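Local structure of AOC_like domain-containing protein (Frankia sp. Cc1.17, 7DVI) at residues 86-100 with 115-127. The protein acts as an exo-selective Diels-Alderase, joining diene and dienophile in an intermolecular cycloaddition on non-natural substrates. Sequence-based numbering, arbitrary orientation. Where two conformers were deposited one is given.
Sequences YSEDLFLRDGIIHAE and GYPAVGLDGVYRG. With EDO (1,2-ethanediol), chain I; EDO (1,2-ethanediol), chain R; EDO (1,2-ethanediol), chain H; EDO (1,2-ethanediol), chain F.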
# COMPACT_ATOMS: atom_id res chain seq x y z
N TYR A 86 5.81 7.51 -2.60
CA TYR A 86 5.29 8.36 -3.69
C TYR A 86 3.78 8.62 -3.45
O TYR A 86 3.03 7.72 -2.98
CB TYR A 86 5.44 7.66 -5.04
CG TYR A 86 6.84 7.60 -5.56
CD1 TYR A 86 7.71 6.61 -5.12
CD2 TYR A 86 7.29 8.50 -6.52
CE1 TYR A 86 9.01 6.55 -5.58
CE2 TYR A 86 8.59 8.41 -7.03
CZ TYR A 86 9.46 7.46 -6.52
OH TYR A 86 10.74 7.38 -6.98
N SER A 87 3.38 9.84 -3.73
CA SER A 87 1.96 10.28 -3.74
C SER A 87 1.75 11.21 -4.93
O SER A 87 2.52 12.21 -5.03
CB SER A 87 1.62 10.99 -2.48
OG SER A 87 0.23 11.01 -2.31
N GLU A 88 0.71 10.94 -5.72
CA GLU A 88 0.42 11.80 -6.87
C GLU A 88 -1.08 11.79 -7.23
O GLU A 88 -1.81 10.84 -6.90
CB GLU A 88 1.24 11.36 -8.08
CG GLU A 88 0.90 10.00 -8.58
CD GLU A 88 1.92 9.42 -9.52
OE1 GLU A 88 2.41 10.19 -10.41
OE2 GLU A 88 2.10 8.18 -9.44
N ASP A 89 -1.44 12.76 -8.04
CA ASP A 89 -2.78 12.86 -8.68
C ASP A 89 -2.59 12.99 -10.20
O ASP A 89 -1.84 13.89 -10.62
CB ASP A 89 -3.54 14.00 -8.04
CG ASP A 89 -3.67 13.79 -6.54
OD1 ASP A 89 -4.35 12.84 -6.16
OD2 ASP A 89 -3.03 14.56 -5.79
N LEU A 90 -3.26 12.12 -10.95
CA LEU A 90 -3.26 12.06 -12.43
C LEU A 90 -4.59 12.62 -12.94
O LEU A 90 -5.67 12.18 -12.44
CB LEU A 90 -3.02 10.62 -12.85
CG LEU A 90 -1.72 10.01 -12.32
CD1 LEU A 90 -1.99 9.11 -11.12
CD2 LEU A 90 -0.99 9.22 -13.39
N PHE A 91 -4.50 13.68 -13.74
CA PHE A 91 -5.64 14.39 -14.37
C PHE A 91 -5.60 14.02 -15.86
O PHE A 91 -4.69 14.48 -16.56
CB PHE A 91 -5.46 15.87 -14.09
CG PHE A 91 -5.64 16.22 -12.64
CD1 PHE A 91 -6.89 16.51 -12.12
CD2 PHE A 91 -4.54 16.21 -11.78
CE1 PHE A 91 -7.06 16.82 -10.78
CE2 PHE A 91 -4.69 16.55 -10.45
CZ PHE A 91 -5.95 16.83 -9.94
N LEU A 92 -6.38 13.03 -16.24
CA LEU A 92 -6.37 12.47 -17.61
C LEU A 92 -7.63 12.88 -18.40
O LEU A 92 -8.60 13.40 -17.81
CB LEU A 92 -6.23 10.95 -17.52
CG LEU A 92 -5.15 10.44 -16.58
CD1 LEU A 92 -5.07 8.96 -16.61
CD2 LEU A 92 -3.79 11.03 -16.92
N ARG A 93 -7.56 12.70 -19.73
CA ARG A 93 -8.65 13.08 -20.68
C ARG A 93 -9.94 12.36 -20.24
O ARG A 93 -10.98 12.99 -20.27
CB ARG A 93 -8.17 12.87 -22.14
CG ARG A 93 -7.91 11.43 -22.58
CD ARG A 93 -7.25 11.29 -23.96
NE ARG A 93 -7.00 9.89 -24.36
CZ ARG A 93 -5.92 9.47 -25.01
NH1 ARG A 93 -5.78 8.18 -25.28
NH2 ARG A 93 -4.97 10.30 -25.34
N ASP A 94 -9.85 11.12 -19.75
CA ASP A 94 -11.00 10.25 -19.41
C ASP A 94 -11.28 10.15 -17.89
O ASP A 94 -12.20 9.44 -17.50
CB ASP A 94 -10.80 8.90 -20.08
CG ASP A 94 -9.53 8.16 -19.63
OD1 ASP A 94 -8.74 8.72 -18.82
OD2 ASP A 94 -9.34 7.05 -20.10
N GLY A 95 -10.57 10.89 -17.02
CA GLY A 95 -10.89 10.88 -15.58
C GLY A 95 -9.68 11.21 -14.70
O GLY A 95 -8.67 11.75 -15.22
N ILE A 96 -9.85 11.05 -13.39
CA ILE A 96 -8.87 11.51 -12.35
C ILE A 96 -8.57 10.31 -11.48
O ILE A 96 -9.50 9.56 -11.21
CB ILE A 96 -9.38 12.71 -11.54
CG1 ILE A 96 -9.61 13.93 -12.44
CG2 ILE A 96 -8.42 13.07 -10.38
CD1 ILE A 96 -10.30 15.09 -11.74
N ILE A 97 -7.29 10.14 -11.11
CA ILE A 97 -6.77 8.99 -10.32
C ILE A 97 -5.87 9.54 -9.20
O ILE A 97 -5.06 10.47 -9.48
CB ILE A 97 -6.00 8.01 -11.20
CG1 ILE A 97 -6.90 7.39 -12.28
CG2 ILE A 97 -5.30 6.93 -10.36
CD1 ILE A 97 -6.12 6.71 -13.38
N HIS A 98 -6.04 9.02 -7.99
CA HIS A 98 -5.08 9.22 -6.88
C HIS A 98 -4.25 7.96 -6.74
O HIS A 98 -4.82 6.86 -6.66
CB HIS A 98 -5.75 9.63 -5.57
CG HIS A 98 -4.75 9.73 -4.48
ND1 HIS A 98 -3.81 10.70 -4.49
CD2 HIS A 98 -4.46 8.89 -3.45
CE1 HIS A 98 -2.98 10.53 -3.46
NE2 HIS A 98 -3.36 9.41 -2.81
N ALA A 99 -2.91 8.10 -6.70
CA ALA A 99 -2.01 6.95 -6.57
C ALA A 99 -0.91 7.28 -5.53
O ALA A 99 -0.49 8.44 -5.44
CB ALA A 99 -1.43 6.57 -7.93
N GLU A 100 -0.62 6.32 -4.67
CA GLU A 100 0.42 6.47 -3.63
C GLU A 100 0.88 5.09 -3.16
O GLU A 100 0.09 4.09 -3.14
CB GLU A 100 -0.02 7.36 -2.50
CG GLU A 100 -1.02 6.70 -1.56
CD GLU A 100 -1.33 7.65 -0.45
OE1 GLU A 100 -2.06 8.60 -0.68
OE2 GLU A 100 -0.74 7.50 0.61
N GLY A 115 5.80 0.48 -8.99
CA GLY A 115 4.50 1.18 -8.89
C GLY A 115 3.79 0.85 -7.60
O GLY A 115 4.40 0.21 -6.69
N TYR A 116 2.53 1.27 -7.52
CA TYR A 116 1.78 1.25 -6.24
C TYR A 116 0.29 1.44 -6.53
O TYR A 116 -0.12 1.77 -7.66
CB TYR A 116 2.31 2.37 -5.34
CG TYR A 116 2.78 3.58 -6.10
CD1 TYR A 116 1.90 4.50 -6.65
CD2 TYR A 116 4.13 3.80 -6.30
CE1 TYR A 116 2.36 5.59 -7.38
CE2 TYR A 116 4.60 4.86 -7.04
CZ TYR A 116 3.72 5.76 -7.61
OH TYR A 116 4.22 6.84 -8.32
N PRO A 117 -0.55 1.20 -5.51
CA PRO A 117 -2.00 1.27 -5.67
C PRO A 117 -2.49 2.64 -6.16
O PRO A 117 -1.95 3.68 -5.84
CB PRO A 117 -2.55 0.93 -4.28
CG PRO A 117 -1.43 0.10 -3.65
CD PRO A 117 -0.15 0.73 -4.16
N ALA A 118 -3.61 2.55 -6.88
CA ALA A 118 -4.31 3.68 -7.48
C ALA A 118 -5.83 3.46 -7.33
O ALA A 118 -6.27 2.31 -7.35
CB ALA A 118 -3.89 3.78 -8.92
N VAL A 119 -6.54 4.56 -7.14
CA VAL A 119 -8.02 4.55 -6.98
C VAL A 119 -8.58 5.62 -7.91
O VAL A 119 -8.07 6.77 -7.94
CB VAL A 119 -8.46 4.77 -5.51
CG1 VAL A 119 -7.95 6.08 -4.93
CG2 VAL A 119 -9.99 4.70 -5.38
N GLY A 120 -9.69 5.29 -8.58
CA GLY A 120 -10.41 6.27 -9.41
C GLY A 120 -11.17 7.25 -8.57
O GLY A 120 -11.82 6.83 -7.63
N LEU A 121 -11.04 8.51 -8.91
CA LEU A 121 -11.83 9.59 -8.31
C LEU A 121 -12.94 10.06 -9.27
O LEU A 121 -13.94 10.57 -8.75
CB LEU A 121 -10.91 10.74 -7.94
CG LEU A 121 -9.74 10.39 -7.01
CD1 LEU A 121 -8.96 11.67 -6.71
CD2 LEU A 121 -10.24 9.73 -5.73
N ASP A 122 -12.81 9.93 -10.58
CA ASP A 122 -13.70 10.69 -11.49
C ASP A 122 -13.66 10.08 -12.88
O ASP A 122 -12.70 9.38 -13.22
CB ASP A 122 -13.35 12.18 -11.53
CG ASP A 122 -14.51 13.12 -11.85
OD1 ASP A 122 -15.62 12.59 -12.09
OD2 ASP A 122 -14.30 14.35 -11.87
N GLY A 123 -14.72 10.35 -13.67
CA GLY A 123 -14.79 9.85 -15.06
C GLY A 123 -14.74 8.35 -15.08
O GLY A 123 -15.37 7.69 -14.22
N VAL A 124 -14.06 7.77 -16.06
CA VAL A 124 -14.19 6.30 -16.29
C VAL A 124 -13.64 5.50 -15.09
O VAL A 124 -13.97 4.31 -14.98
CB VAL A 124 -13.50 5.86 -17.60
CG1 VAL A 124 -14.19 6.50 -18.81
CG2 VAL A 124 -12.01 6.18 -17.59
N TYR A 125 -12.80 6.11 -14.23
CA TYR A 125 -12.09 5.37 -13.15
C TYR A 125 -12.95 5.27 -11.87
O TYR A 125 -12.57 4.58 -10.89
CB TYR A 125 -10.77 6.08 -12.85
CG TYR A 125 -9.93 6.27 -14.08
CD1 TYR A 125 -9.35 5.17 -14.69
CD2 TYR A 125 -9.73 7.51 -14.65
CE1 TYR A 125 -8.60 5.30 -15.85
CE2 TYR A 125 -8.97 7.65 -15.80
CZ TYR A 125 -8.41 6.54 -16.40
OH TYR A 125 -7.64 6.66 -17.54
N ARG A 126 -14.06 6.00 -11.84
CA ARG A 126 -14.91 6.05 -10.63
C ARG A 126 -15.42 4.65 -10.33
O ARG A 126 -15.85 3.94 -11.25
CB ARG A 126 -16.01 7.11 -10.79
CG ARG A 126 -16.68 7.46 -9.47
CD ARG A 126 -17.91 8.33 -9.70
NE ARG A 126 -17.53 9.69 -10.05
CZ ARG A 126 -17.37 10.66 -9.15
NH1 ARG A 126 -17.54 10.43 -7.86
NH2 ARG A 126 -17.03 11.88 -9.56
N GLY A 127 -15.21 4.19 -9.09
CA GLY A 127 -15.56 2.83 -8.65
C GLY A 127 -14.59 1.77 -9.08
O GLY A 127 -14.87 0.56 -8.85
C1 EDO I . -8.60 16.58 -16.16
O1 EDO I . -9.36 15.51 -15.65
C2 EDO I . -8.85 17.87 -15.49
O2 EDO I . -10.08 17.90 -14.82
C1 EDO R . 11.47 10.15 -9.12
O1 EDO R . 11.36 8.79 -8.86
C2 EDO R . 10.43 10.60 -10.08
O2 EDO R . 10.74 11.85 -10.71
C1 EDO H . -10.05 4.24 -22.89
O1 EDO H . -9.24 4.69 -23.95
C2 EDO H . -10.88 5.29 -22.28
O2 EDO H . -10.47 6.60 -22.56
C1 EDO F . -4.43 5.90 1.03
O1 EDO F . -4.92 7.03 0.38
C2 EDO F . -4.13 6.25 2.44
O2 EDO F . -5.24 6.80 3.08
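Strand 95-100 runs antiparallel to strand 115-121 in the eight-stranded barrel of the allene oxide cyclase-like fold, His-98 and Val-119 forming a hydrogen-bonded pair, and a classic beta bulge sets Leu-121 and Asp-122 both against Ile-96, a worked example of how a bulge lets one carbonyl face two N-H groups. Ile-96 O takes a near-straight bond from Leu-121 N (3.0 Å) and a weak one from Asp-122 N. Beyond the bulge, the turns at 122-126 bring the buried Tyr-125 ring against Ile-97, with Val-23 and Leu-149 of other strands beside it. CD1 of Ile-97 sits 3.6 Å from the Tyr-125 ring centroid, almost on the ring normal, a CH-pi contact, while Val-124 CG2 covers the opposite face. The ring edge passes Gly-95 CA, where a CB would collide with Tyr-125 CD2. Tyr-125 OH donates to Asp-94 OD1 (2.7 Å) on the syn side but 29° out of the carboxylate plane; with Asp-94 CG between backbone N and carbonyl carbon (chi1 60°), OD1 faces the hydroxyl, while Asp-94 OD2 is hydrogen-bonded to His-25 NE2. A leucine in place of Tyr-125 would probably cost Asp-94 OD1 its hydroxyl partner and Ile-97 the aromatic face it rests on. Toward the other end of the strands, Ala-99 CB lies at the edge of the Tyr-116 ring. Tyr-116 OH donates to Glu-88 OE2 (2.7 Å), an oxygen also salt-bridged to Arg-132, from 51° above the carboxylate plane.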